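Long-range contacts in protein toll (PDB 4LXR), which serves as the Drosophila receptor for the cleaved cytokine spaetzle C-106, switching on signalling that sets embryonic dorsal-ventral polarity and drives antifungal defence: residues C80-H85 with R116-R121; T102-S107 with R127-T132; D108-N113 with R134-P139. All blocks are in the same frame, centred on the assembly; numbering follows the deposited sequence.

The three contacts join successive coils near the N-terminal end of the Toll ectodomain, a leucine-rich-repeat solenoid, their centres lying 12 to 13 Å apart. Interaction 2 pairs strands 102-106 and 127-131, and one of its faces meets spaetzle C-106; interactions 1 and 3 lie in the loops that follow these strands and strand 74-78. Interaction 1 is tied to interaction 2 by a hydrogen bond from Ser107 OG to Cys80 O (2.8 Å) and to interaction 3 by one from Leu82 N to Leu110 O (2.9 Å). Leu110 also packs against interaction 2, its CD1 being 3.6 Å from Thr132 OG1. Interaction 3 carries an N-linked sugar on Asn113.

Interaction 1: residues C80-H85 with R116-R121; sequences CMLPGH and RQHLDR
Gly84 and His118 join two connecting loops of the leucine-rich-repeat solenoid: the turn that follows strand 74-78 and the short 3-10 segment 117-119 of the next coil. His118 donates from NE2 to the carbonyl oxygen Gly84 O at 2.8 Å. The bond is bent, with an N-H...O angle of 143°, and the oxygen stands 18° out of the imidazole plane although NE2 itself lies in the carbonyl plane. The Leu82 and His118 side chains cross at about a right angle. Leu82 CB is 3.6 Å from His118 CE1, while Leu82 CD2 makes an off-centre CH-pi contact 4.3 Å from the centroid of the His118 ring. Pro83, the centre of an inverse gamma turn, sets its CD 4.1 Å from His118 CD2. An alanine in place of His118 would probably leave the Gly84 carbonyl without its imidazole donor and open a gap beside Leu82 and Pro83. Toward the surface, the extended Gln117 side chain brings NE2 to 3.6 Å from His85 CB, its amide plane 24° from the His85 ring. A water accepts from Gln117 NE2 at 2.7 Å and donates to Gly84 O, adding a second link between the loops. Helix 88-94 packs against Pro83 and His118 through Ile88, Phe105 of strand 102-106 lies against Leu82, and the disulfide Cys52-Cys80 fastens the start of the turn to strand 47-52.

Interaction 2: residues T102-S107 with R127-T132; sequences TLIFES and RFRFTT
Glu106 and Arg129 run side by side and form a salt bridge, with Arg129 NH1 2.9 Å from Glu106 OE2. The oxygen is met on its anti side, and the carboxylate and guanidinium planes are turned 44° apart. The same NH1 donates to Thr131 OG1 at 3.2 Å, in the guanidinium plane, so two acceptors hold the group at one corner. Ile104 CG2 covers one guanidinium face, 3.3 Å above the plane and displaced toward NH2. A bend at chi3 (75°) turns NE off the line of the Arg129 chain. On the other face of the strands Leu103 lies alongside Phe128, and Phe105 presents CD1 to the ring edge of Phe130, 4.0 Å from CE1. Between these two sets of side chains runs the parallel ladder of a leucine-rich-repeat solenoid: strands 102-106 and 127-131 run 4.7 Å apart, their directions within 1°. Five backbone bonds join them, from Leu103 N to Arg127 O at one end to Ser107 N to Thr131 O at the other. Just past the strands, Thr132 OG1 donates to Ser107 O at 2.8 Å. Strands 74-78 and 151-155 continue the ladder on its two flanks. Spaetzle covers the Arg129 face: Arg127 donates through NH1 to Gly3 O of one spaetzle chain and is hydrogen-bonded through NH2 to Thr105 OG1 of the other, while Arg7 of the first chain comes close to Arg129, a like-charge approach that Glu106 would probably temper.

Interaction 3: residues D108-N113 with R134-P139; sequences DNLGMN and RLTHIP. With NAG (2-acetamido-2-deoxy-beta-D-glucopyranose), chain I.
Asn113 and His137 meet in the loops that follow strands 102-106 and 127-131, two successive coils of the leucine-rich-repeat solenoid, where the coil of 102-113 carries an N-linked sugar. The Asn113 amide works in two directions. Its ND2 is bonded covalently to C1 of the N-acetylglucosamine, whereas OD1 accepts the backbone N-H of His137 at 3.1 Å. This donor stands well above the amide plane, 58° out of it. The first bond of the Asn113 side chain points to the 134-139 loop, and CG stands anti to the carbonyl carbon (chi1 -67°). A water donates to Asn113 OD1 at 3.0 Å, donates weakly to Met112 O and lies close to Thr136 OG1, helping to link the loops. Leu110 and Thr136 meet at about a right angle: Leu110 CD1 ends 3.5 Å from Thr136 OG1, and the same methyl reaches CB of Arg134. Arg134 is folded rather than extended, with bends at chi2 (-90°) and chi3, and its chain curls around the Asp108 carbonyl. CG lies 3.2 Å from Asp108 O, CD is almost as close, and NH1 returns to donate to that oxygen at 2.9 Å. The bond uses a lone pair of the carbonyl, and the oxygen lies close to the guanidinium plane. One acceptor is thus gripped by NH1 while the aliphatic part of the same side chain packs against it. The Asp108 carboxylate turns instead to Arg133, with which it forms a salt bridge, and Arg11 of a spaetzle chain packs on Asp108. At the glycan the His137 methylene comes up to the sugar, CB lying 3.5 Å from the ring oxygen O5 of the N-acetylglucosamine.

Interaction 1: residues C80-H85 with R116-R121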
loop_
_atom_site.group_PDB
_atom_site.type_symbol
_atom_site.label_atom_id
_atom_site.label_comp_id
_atom_site.label_asym_id
_atom_site.label_seq_id
_atom_site.Cartn_x
_atom_site.Cartn_y
_atom_site.Cartn_z
ATOM N N CYS A 80 -14.566 -20.405 -34.088
ATOM C CA CYS A 80 -14.849 -21.461 -35.059
ATOM C C CYS A 80 -15.970 -21.045 -35.994
ATOM O O CYS A 80 -16.780 -20.180 -35.654
ATOM C CB CYS A 80 -15.188 -22.782 -34.346
ATOM S SG CYS A 80 -13.824 -23.357 -33.233
ATOM N N MET A 81 -16.004 -21.645 -37.180
ATOM C CA MET A 81 -17.088 -21.385 -38.124
ATOM C C MET A 81 -18.225 -22.336 -37.852
ATOM O O MET A 81 -17.997 -23.503 -37.506
ATOM C CB MET A 81 -16.603 -21.551 -39.572
ATOM C CG MET A 81 -15.467 -20.599 -39.884
ATOM S SD MET A 81 -14.839 -20.747 -41.539
ATOM C CE MET A 81 -16.239 -20.143 -42.485
ATOM N N LEU A 82 -19.449 -21.834 -37.984
ATOM C CA LEU A 82 -20.614 -22.702 -37.947
ATOM C C LEU A 82 -20.499 -23.687 -39.102
ATOM O O LEU A 82 -20.245 -23.295 -40.252
ATOM C CB LEU A 82 -21.911 -21.891 -38.009
ATOM C CG LEU A 82 -22.111 -21.089 -36.718
ATOM C CD1 LEU A 82 -23.226 -20.029 -36.869
ATOM C CD2 LEU A 82 -22.385 -22.036 -35.547
ATOM N N PRO A 83 -20.677 -24.978 -38.798
ATOM C CA PRO A 83 -20.320 -26.059 -39.719
ATOM C C PRO A 83 -21.358 -26.337 -40.812
ATOM O O PRO A 83 -21.724 -27.493 -41.030
ATOM C CB PRO A 83 -20.183 -27.261 -38.783
ATOM C CG PRO A 83 -21.106 -26.974 -37.676
ATOM C CD PRO A 83 -21.088 -25.490 -37.480
ATOM N N GLY A 84 -21.817 -25.297 -41.496
ATOM C CA GLY A 84 -22.785 -25.467 -42.574
ATOM C C GLY A 84 -24.104 -26.118 -42.156
ATOM O O GLY A 84 -24.695 -25.774 -41.132
ATOM N N HIS A 85 -24.563 -27.070 -42.956
ATOM C CA HIS A 85 -25.799 -27.788 -42.670
ATOM C C HIS A 85 -25.524 -29.060 -41.877
ATOM O O HIS A 85 -26.216 -30.060 -42.030
ATOM C CB HIS A 85 -26.512 -28.108 -43.979
ATOM C CG HIS A 85 -26.880 -26.890 -44.764
ATOM N ND1 HIS A 85 -27.418 -25.764 -44.173
ATOM C CD2 HIS A 85 -26.765 -26.607 -46.082
ATOM C CE1 HIS A 85 -27.635 -24.847 -45.099
ATOM N NE2 HIS A 85 -27.248 -25.333 -46.266
ATOM N N ARG A 116 -31.208 -23.950 -36.011
ATOM C CA ARG A 116 -31.702 -25.030 -35.173
ATOM C C ARG A 116 -30.958 -26.349 -35.437
ATOM O O ARG A 116 -30.616 -27.079 -34.505
ATOM C CB ARG A 116 -33.210 -25.213 -35.384
ATOM C CG ARG A 116 -33.815 -26.283 -34.510
ATOM C CD ARG A 116 -35.157 -26.757 -35.050
ATOM N NE ARG A 116 -34.973 -27.658 -36.189
ATOM C CZ ARG A 116 -35.912 -27.955 -37.085
ATOM N NH1 ARG A 116 -35.626 -28.791 -38.084
ATOM N NH2 ARG A 116 -37.125 -27.416 -36.993
ATOM N N GLN A 117 -30.706 -26.658 -36.704
ATOM C CA GLN A 117 -29.917 -27.851 -37.030
ATOM C C GLN A 117 -28.569 -27.936 -36.288
ATOM O O GLN A 117 -28.119 -29.020 -35.914
ATOM C CB GLN A 117 -29.685 -27.945 -38.540
ATOM C CG GLN A 117 -28.942 -29.211 -38.957
ATOM C CD GLN A 117 -28.812 -29.347 -40.465
ATOM O OE1 GLN A 117 -28.804 -30.456 -41.005
ATOM N NE2 GLN A 117 -28.705 -28.216 -41.150
ATOM N N HIS A 118 -27.939 -26.793 -36.046
ATOM C CA HIS A 118 -26.641 -26.788 -35.364
ATOM C C HIS A 118 -26.692 -27.432 -33.983
ATOM O O HIS A 118 -25.670 -27.908 -33.471
ATOM C CB HIS A 118 -26.078 -25.368 -35.296
ATOM C CG HIS A 118 -25.641 -24.840 -36.626
ATOM N ND1 HIS A 118 -25.714 -23.506 -36.963
ATOM C CD2 HIS A 118 -25.134 -25.475 -37.712
ATOM C CE1 HIS A 118 -25.250 -23.337 -38.190
ATOM N NE2 HIS A 118 -24.892 -24.515 -38.667
ATOM N N LEU A 119 -27.879 -27.494 -33.388
ATOM C CA LEU A 119 -27.994 -28.068 -32.050
ATOM C C LEU A 119 -28.624 -29.457 -32.027
ATOM O O LEU A 119 -28.897 -29.981 -30.949
ATOM C CB LEU A 119 -28.746 -27.117 -31.102
ATOM C CG LEU A 119 -28.054 -25.799 -30.728
ATOM C CD1 LEU A 119 -28.998 -24.945 -29.906
ATOM C CD2 LEU A 119 -26.739 -26.046 -29.938
ATOM N N ASP A 120 -28.858 -30.053 -33.204
ATOM C CA ASP A 120 -29.315 -31.445 -33.272
ATOM C C ASP A 120 -28.417 -32.348 -32.403
ATOM O O ASP A 120 -27.194 -32.160 -32.368
ATOM C CB ASP A 120 -29.301 -31.964 -34.716
ATOM C CG ASP A 120 -30.437 -31.386 -35.581
ATOM O OD1 ASP A 120 -31.335 -30.681 -35.063
ATOM O OD2 ASP A 120 -30.436 -31.658 -36.802
ATOM N N ARG A 121 -29.029 -33.304 -31.699
ATOM C CA ARG A 121 -28.324 -34.224 -30.790
ATOM C C ARG A 121 -27.713 -33.574 -29.523
ATOM O O ARG A 121 -27.115 -34.259 -28.692
ATOM C CB ARG A 121 -27.289 -35.076 -31.547
ATOM C CG ARG A 121 -27.826 -35.648 -32.870
ATOM C CD ARG A 121 -27.005 -36.858 -33.354
ATOM N NE ARG A 121 -25.602 -36.525 -33.623
ATOM C CZ ARG A 121 -25.164 -35.998 -34.768
ATOM N NH1 ARG A 121 -26.010 -35.730 -35.761
ATOM N NH2 ARG A 121 -23.882 -35.737 -34.931
HETATM O O HOH W 1 -27.974 -25.601 -40.827
#

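Interaction 2: residues T102-S107 with R127-T132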
loop_
_atom_site.group_PDB
_atom_site.type_symbol
_atom_site.label_atom_id
_atom_site.label_comp_id
_atom_site.label_asym_id
_atom_site.label_seq_id
_atom_site.Cartn_x
_atom_site.Cartn_y
_atom_site.Cartn_z
ATOM N N THR A 102 -22.281 -28.522 -20.943
ATOM C CA THR A 102 -22.153 -27.120 -21.276
ATOM C C THR A 102 -21.505 -27.016 -22.643
ATOM O O THR A 102 -20.480 -27.646 -22.900
ATOM C CB THR A 102 -21.271 -26.397 -20.231
ATOM O OG1 THR A 102 -21.966 -26.353 -18.985
ATOM C CG2 THR A 102 -20.925 -24.973 -20.649
ATOM N N LEU A 103 -22.130 -26.244 -23.525
ATOM C CA LEU A 103 -21.520 -25.879 -24.803
ATOM C C LEU A 103 -21.440 -24.365 -24.878
ATOM O O LEU A 103 -22.462 -23.671 -24.736
ATOM C CB LEU A 103 -22.335 -26.398 -26.000
ATOM C CG LEU A 103 -21.824 -25.950 -27.389
ATOM C CD1 LEU A 103 -20.391 -26.453 -27.684
ATOM C CD2 LEU A 103 -22.797 -26.369 -28.540
ATOM N N ILE A 104 -20.225 -23.863 -25.097
ATOM C CA ILE A 104 -19.955 -22.442 -25.325
ATOM C C ILE A 104 -19.463 -22.300 -26.767
ATOM O O ILE A 104 -18.608 -23.061 -27.224
ATOM C CB ILE A 104 -18.897 -21.935 -24.339
ATOM C CG1 ILE A 104 -19.498 -21.885 -22.925
ATOM C CG2 ILE A 104 -18.313 -20.578 -24.768
ATOM C CD1 ILE A 104 -18.498 -22.068 -21.858
ATOM N N PHE A 105 -20.048 -21.376 -27.513
ATOM C CA PHE A 105 -19.643 -21.162 -28.897
ATOM C C PHE A 105 -19.482 -19.669 -29.073
ATOM O O PHE A 105 -20.463 -18.940 -29.233
ATOM C CB PHE A 105 -20.675 -21.727 -29.890
ATOM C CG PHE A 105 -20.150 -21.866 -31.308
ATOM C CD1 PHE A 105 -20.087 -20.757 -32.162
ATOM C CD2 PHE A 105 -19.731 -23.098 -31.786
ATOM C CE1 PHE A 105 -19.620 -20.888 -33.458
ATOM C CE2 PHE A 105 -19.239 -23.246 -33.087
ATOM C CZ PHE A 105 -19.180 -22.141 -33.925
ATOM N N GLU A 106 -18.229 -19.224 -29.027
ATOM C CA GLU A 106 -17.882 -17.813 -29.098
ATOM C C GLU A 106 -17.040 -17.566 -30.340
ATOM O O GLU A 106 -15.901 -18.027 -30.411
ATOM C CB GLU A 106 -17.097 -17.437 -27.839
ATOM C CG GLU A 106 -16.584 -16.029 -27.781
ATOM C CD GLU A 106 -15.740 -15.811 -26.531
ATOM O OE1 GLU A 106 -14.499 -15.832 -26.649
ATOM O OE2 GLU A 106 -16.317 -15.650 -25.432
ATOM N N SER A 107 -17.576 -16.837 -31.319
ATOM C CA SER A 107 -16.820 -16.631 -32.556
ATOM C C SER A 107 -17.216 -15.406 -33.355
ATOM O O SER A 107 -18.396 -15.094 -33.483
ATOM C CB SER A 107 -16.922 -17.873 -33.464
ATOM O OG SER A 107 -16.347 -17.594 -34.739
ATOM N N ARG A 127 -26.488 -26.170 -20.276
ATOM C CA ARG A 127 -25.967 -24.825 -20.363
ATOM C C ARG A 127 -25.485 -24.559 -21.769
ATOM O O ARG A 127 -24.762 -25.354 -22.341
ATOM C CB ARG A 127 -24.827 -24.620 -19.337
ATOM C CG ARG A 127 -24.262 -23.190 -19.364
ATOM C CD ARG A 127 -23.472 -22.786 -18.105
ATOM N NE ARG A 127 -23.225 -21.342 -18.116
ATOM C CZ ARG A 127 -22.600 -20.662 -17.159
ATOM N NH1 ARG A 127 -22.135 -21.293 -16.082
ATOM N NH2 ARG A 127 -22.438 -19.344 -17.285
ATOM N N PHE A 128 -25.868 -23.423 -22.327
ATOM C CA PHE A 128 -25.459 -23.110 -23.686
ATOM C C PHE A 128 -25.176 -21.634 -23.765
ATOM O O PHE A 128 -25.941 -20.845 -23.229
ATOM C CB PHE A 128 -26.563 -23.512 -24.688
ATOM C CG PHE A 128 -26.350 -22.989 -26.083
ATOM C CD1 PHE A 128 -25.314 -23.483 -26.880
ATOM C CD2 PHE A 128 -27.207 -22.021 -26.615
ATOM C CE1 PHE A 128 -25.118 -23.015 -28.187
ATOM C CE2 PHE A 128 -27.031 -21.543 -27.936
ATOM C CZ PHE A 128 -25.979 -22.030 -28.719
ATOM N N ARG A 129 -24.079 -21.263 -24.427
ATOM C CA ARG A 129 -23.770 -19.857 -24.657
ATOM C C ARG A 129 -23.392 -19.631 -26.108
ATOM O O ARG A 129 -22.572 -20.360 -26.660
ATOM C CB ARG A 129 -22.626 -19.361 -23.757
ATOM C CG ARG A 129 -22.041 -18.028 -24.270
ATOM C CD ARG A 129 -21.377 -17.170 -23.156
ATOM N NE ARG A 129 -20.075 -17.669 -22.735
ATOM C CZ ARG A 129 -18.907 -17.413 -23.336
ATOM N NH1 ARG A 129 -18.836 -16.672 -24.450
ATOM N NH2 ARG A 129 -17.787 -17.918 -22.812
ATOM N N PHE A 130 -23.976 -18.608 -26.720
ATOM C CA PHE A 130 -23.606 -18.225 -28.073
ATOM C C PHE A 130 -23.216 -16.758 -28.059
ATOM O O PHE A 130 -23.988 -15.896 -27.611
ATOM C CB PHE A 130 -24.783 -18.438 -29.043
ATOM C CG PHE A 130 -24.487 -18.020 -30.455
ATOM C CD1 PHE A 130 -23.380 -18.538 -31.131
ATOM C CD2 PHE A 130 -25.313 -17.129 -31.111
ATOM C CE1 PHE A 130 -23.089 -18.160 -32.440
ATOM C CE2 PHE A 130 -25.040 -16.735 -32.437
ATOM C CZ PHE A 130 -23.928 -17.252 -33.104
ATOM N N THR A 131 -22.047 -16.456 -28.601
ATOM C CA THR A 131 -21.499 -15.114 -28.458
ATOM C C THR A 131 -20.799 -14.727 -29.738
ATOM O O THR A 131 -19.964 -15.485 -30.250
ATOM C CB THR A 131 -20.498 -15.078 -27.284
ATOM O OG1 THR A 131 -21.212 -15.247 -26.048
ATOM C CG2 THR A 131 -19.713 -13.766 -27.254
ATOM N N THR A 132 -21.130 -13.556 -30.266
ATOM C CA THR A 132 -20.505 -13.103 -31.506
ATOM C C THR A 132 -20.606 -11.592 -31.604
ATOM O O THR A 132 -21.519 -11.000 -31.044
ATOM C CB THR A 132 -21.162 -13.735 -32.764
ATOM O OG1 THR A 132 -20.451 -13.315 -33.937
ATOM C CG2 THR A 132 -22.639 -13.314 -32.905
#

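Interaction 3: residues D108-N113 with R134-P139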
loop_
_atom_site.group_PDB
_atom_site.type_symbol
_atom_site.label_atom_id
_atom_site.label_comp_id
_atom_site.label_asym_id
_atom_site.label_seq_id
_atom_site.Cartn_x
_atom_site.Cartn_y
_atom_site.Cartn_z
ATOM N N ASP A 108 -16.220 -14.744 -33.935
ATOM C CA ASP A 108 -16.458 -13.644 -34.862
ATOM C C ASP A 108 -16.206 -14.073 -36.300
ATOM O O ASP A 108 -16.148 -13.248 -37.221
ATOM C CB ASP A 108 -15.570 -12.454 -34.487
ATOM C CG ASP A 108 -15.857 -11.958 -33.080
ATOM O OD1 ASP A 108 -17.024 -12.069 -32.631
ATOM O OD2 ASP A 108 -14.926 -11.475 -32.416
ATOM N N ASN A 109 -16.042 -15.374 -36.485
ATOM C CA ASN A 109 -15.887 -15.951 -37.813
ATOM C C ASN A 109 -16.918 -17.057 -37.988
ATOM O O ASN A 109 -16.584 -18.242 -37.935
ATOM C CB ASN A 109 -14.455 -16.482 -38.002
ATOM C CG ASN A 109 -14.255 -17.162 -39.349
ATOM O OD1 ASN A 109 -15.025 -16.942 -40.282
ATOM N ND2 ASN A 109 -13.216 -17.999 -39.452
ATOM N N LEU A 110 -18.172 -16.653 -38.197
ATOM C CA LEU A 110 -19.309 -17.576 -38.280
ATOM C C LEU A 110 -19.450 -18.257 -39.649
ATOM O O LEU A 110 -19.624 -19.471 -39.724
ATOM C CB LEU A 110 -20.616 -16.853 -37.927
ATOM C CG LEU A 110 -20.731 -16.251 -36.520
ATOM C CD1 LEU A 110 -22.035 -15.457 -36.353
ATOM C CD2 LEU A 110 -20.592 -17.324 -35.426
ATOM N N GLY A 111 -19.379 -17.474 -40.721
ATOM C CA GLY A 111 -19.529 -18.000 -42.072
ATOM C C GLY A 111 -20.980 -18.051 -42.518
ATOM O O GLY A 111 -21.245 -18.159 -43.708
ATOM N N MET A 112 -21.902 -17.946 -41.555
ATOM C CA MET A 112 -23.346 -18.068 -41.763
ATOM C C MET A 112 -24.065 -17.695 -40.454
ATOM O O MET A 112 -23.422 -17.464 -39.419
ATOM C CB MET A 112 -23.709 -19.509 -42.147
ATOM C CG MET A 112 -23.516 -20.519 -41.000
ATOM S SD MET A 112 -23.709 -22.265 -41.470
ATOM C CE MET A 112 -25.506 -22.384 -41.724
ATOM N N ASN A 113 -25.390 -17.620 -40.503
ATOM C CA ASN A 113 -26.222 -17.471 -39.296
ATOM C C ASN A 113 -26.373 -18.820 -38.588
ATOM O O ASN A 113 -26.357 -19.869 -39.233
ATOM C CB ASN A 113 -27.619 -16.942 -39.679
ATOM C CG ASN A 113 -27.594 -15.503 -40.214
ATOM O OD1 ASN A 113 -26.948 -14.632 -39.631
ATOM N ND2 ASN A 113 -28.302 -15.255 -41.325
ATOM N N ARG A 134 -20.240 -10.380 -34.887
ATOM C CA ARG A 134 -20.641 -10.259 -36.282
ATOM C C ARG A 134 -22.093 -9.781 -36.344
ATOM O O ARG A 134 -22.887 -10.120 -35.470
ATOM C CB ARG A 134 -20.568 -11.606 -36.978
ATOM C CG ARG A 134 -19.181 -12.122 -37.255
ATOM C CD ARG A 134 -18.667 -11.671 -38.626
ATOM N NE ARG A 134 -18.413 -10.232 -38.672
ATOM C CZ ARG A 134 -17.406 -9.637 -38.047
ATOM N NH1 ARG A 134 -16.571 -10.361 -37.306
ATOM N NH2 ARG A 134 -17.247 -8.317 -38.133
ATOM N N LEU A 135 -22.428 -8.976 -37.350
ATOM C CA LEU A 135 -23.836 -8.742 -37.671
ATOM C C LEU A 135 -24.420 -10.112 -37.998
ATOM O O LEU A 135 -23.923 -10.822 -38.864
ATOM C CB LEU A 135 -23.990 -7.780 -38.853
ATOM C CG LEU A 135 -25.417 -7.656 -39.444
ATOM C CD1 LEU A 135 -26.426 -7.146 -38.418
ATOM C CD2 LEU A 135 -25.401 -6.749 -40.652
ATOM N N THR A 136 -25.456 -10.502 -37.276
ATOM C CA THR A 136 -25.979 -11.849 -37.389
ATOM C C THR A 136 -27.459 -11.876 -36.983
ATOM O O THR A 136 -27.987 -10.923 -36.382
ATOM C CB THR A 136 -25.168 -12.823 -36.477
ATOM O OG1 THR A 136 -25.255 -14.152 -36.988
ATOM C CG2 THR A 136 -25.682 -12.790 -35.048
ATOM N N HIS A 137 -28.129 -12.971 -37.312
ATOM C CA HIS A 137 -29.535 -13.115 -36.963
ATOM C C HIS A 137 -29.742 -14.443 -36.302
ATOM O O HIS A 137 -29.352 -15.477 -36.856
ATOM C CB HIS A 137 -30.434 -13.062 -38.202
ATOM C CG HIS A 137 -31.891 -13.210 -37.879
ATOM N ND1 HIS A 137 -32.599 -14.368 -38.130
ATOM C CD2 HIS A 137 -32.764 -12.355 -37.292
ATOM C CE1 HIS A 137 -33.852 -14.210 -37.739
ATOM N NE2 HIS A 137 -33.977 -12.999 -37.223
ATOM N N ILE A 138 -30.332 -14.431 -35.114
ATOM C CA ILE A 138 -30.680 -15.698 -34.454
ATOM C C ILE A 138 -32.144 -16.073 -34.745
ATOM O O ILE A 138 -33.048 -15.303 -34.422
ATOM C CB ILE A 138 -30.436 -15.611 -32.958
ATOM C CG1 ILE A 138 -28.940 -15.313 -32.701
ATOM C CG2 ILE A 138 -30.857 -16.911 -32.245
ATOM C CD1 ILE A 138 -28.682 -15.014 -31.293
ATOM N N PRO A 139 -32.379 -17.238 -35.387
ATOM C CA PRO A 139 -33.766 -17.626 -35.717
ATOM C C PRO A 139 -34.444 -18.131 -34.459
ATOM O O PRO A 139 -33.818 -18.818 -33.650
ATOM C CB PRO A 139 -33.585 -18.776 -36.713
ATOM C CG PRO A 139 -32.298 -19.400 -36.333
ATOM C CD PRO A 139 -31.407 -18.240 -35.852
HETATM C C1 NAG I . -28.740 -13.873 -41.429
HETATM C C2 NAG I . -27.967 -13.543 -42.714
HETATM C C3 NAG I . -28.411 -12.190 -43.292
HETATM C C4 NAG I . -29.929 -12.071 -43.369
HETATM C C5 NAG I . -30.562 -12.435 -42.034
HETATM C C6 NAG I . -32.075 -12.425 -42.076
HETATM C C7 NAG I . -25.655 -14.331 -43.036
HETATM C C8 NAG I . -26.210 -15.277 -44.061
HETATM N N2 NAG I . -26.539 -13.526 -42.439
HETATM O O3 NAG I . -27.854 -12.034 -44.593
HETATM O O4 NAG I . -30.296 -10.733 -43.690
HETATM O O5 NAG I . -30.154 -13.761 -41.669
HETATM O O6 NAG I . -32.629 -13.732 -41.960
HETATM O O7 NAG I . -24.458 -14.292 -42.763
HETATM O O HOH W 2 -24.004 -14.571 -39.116
#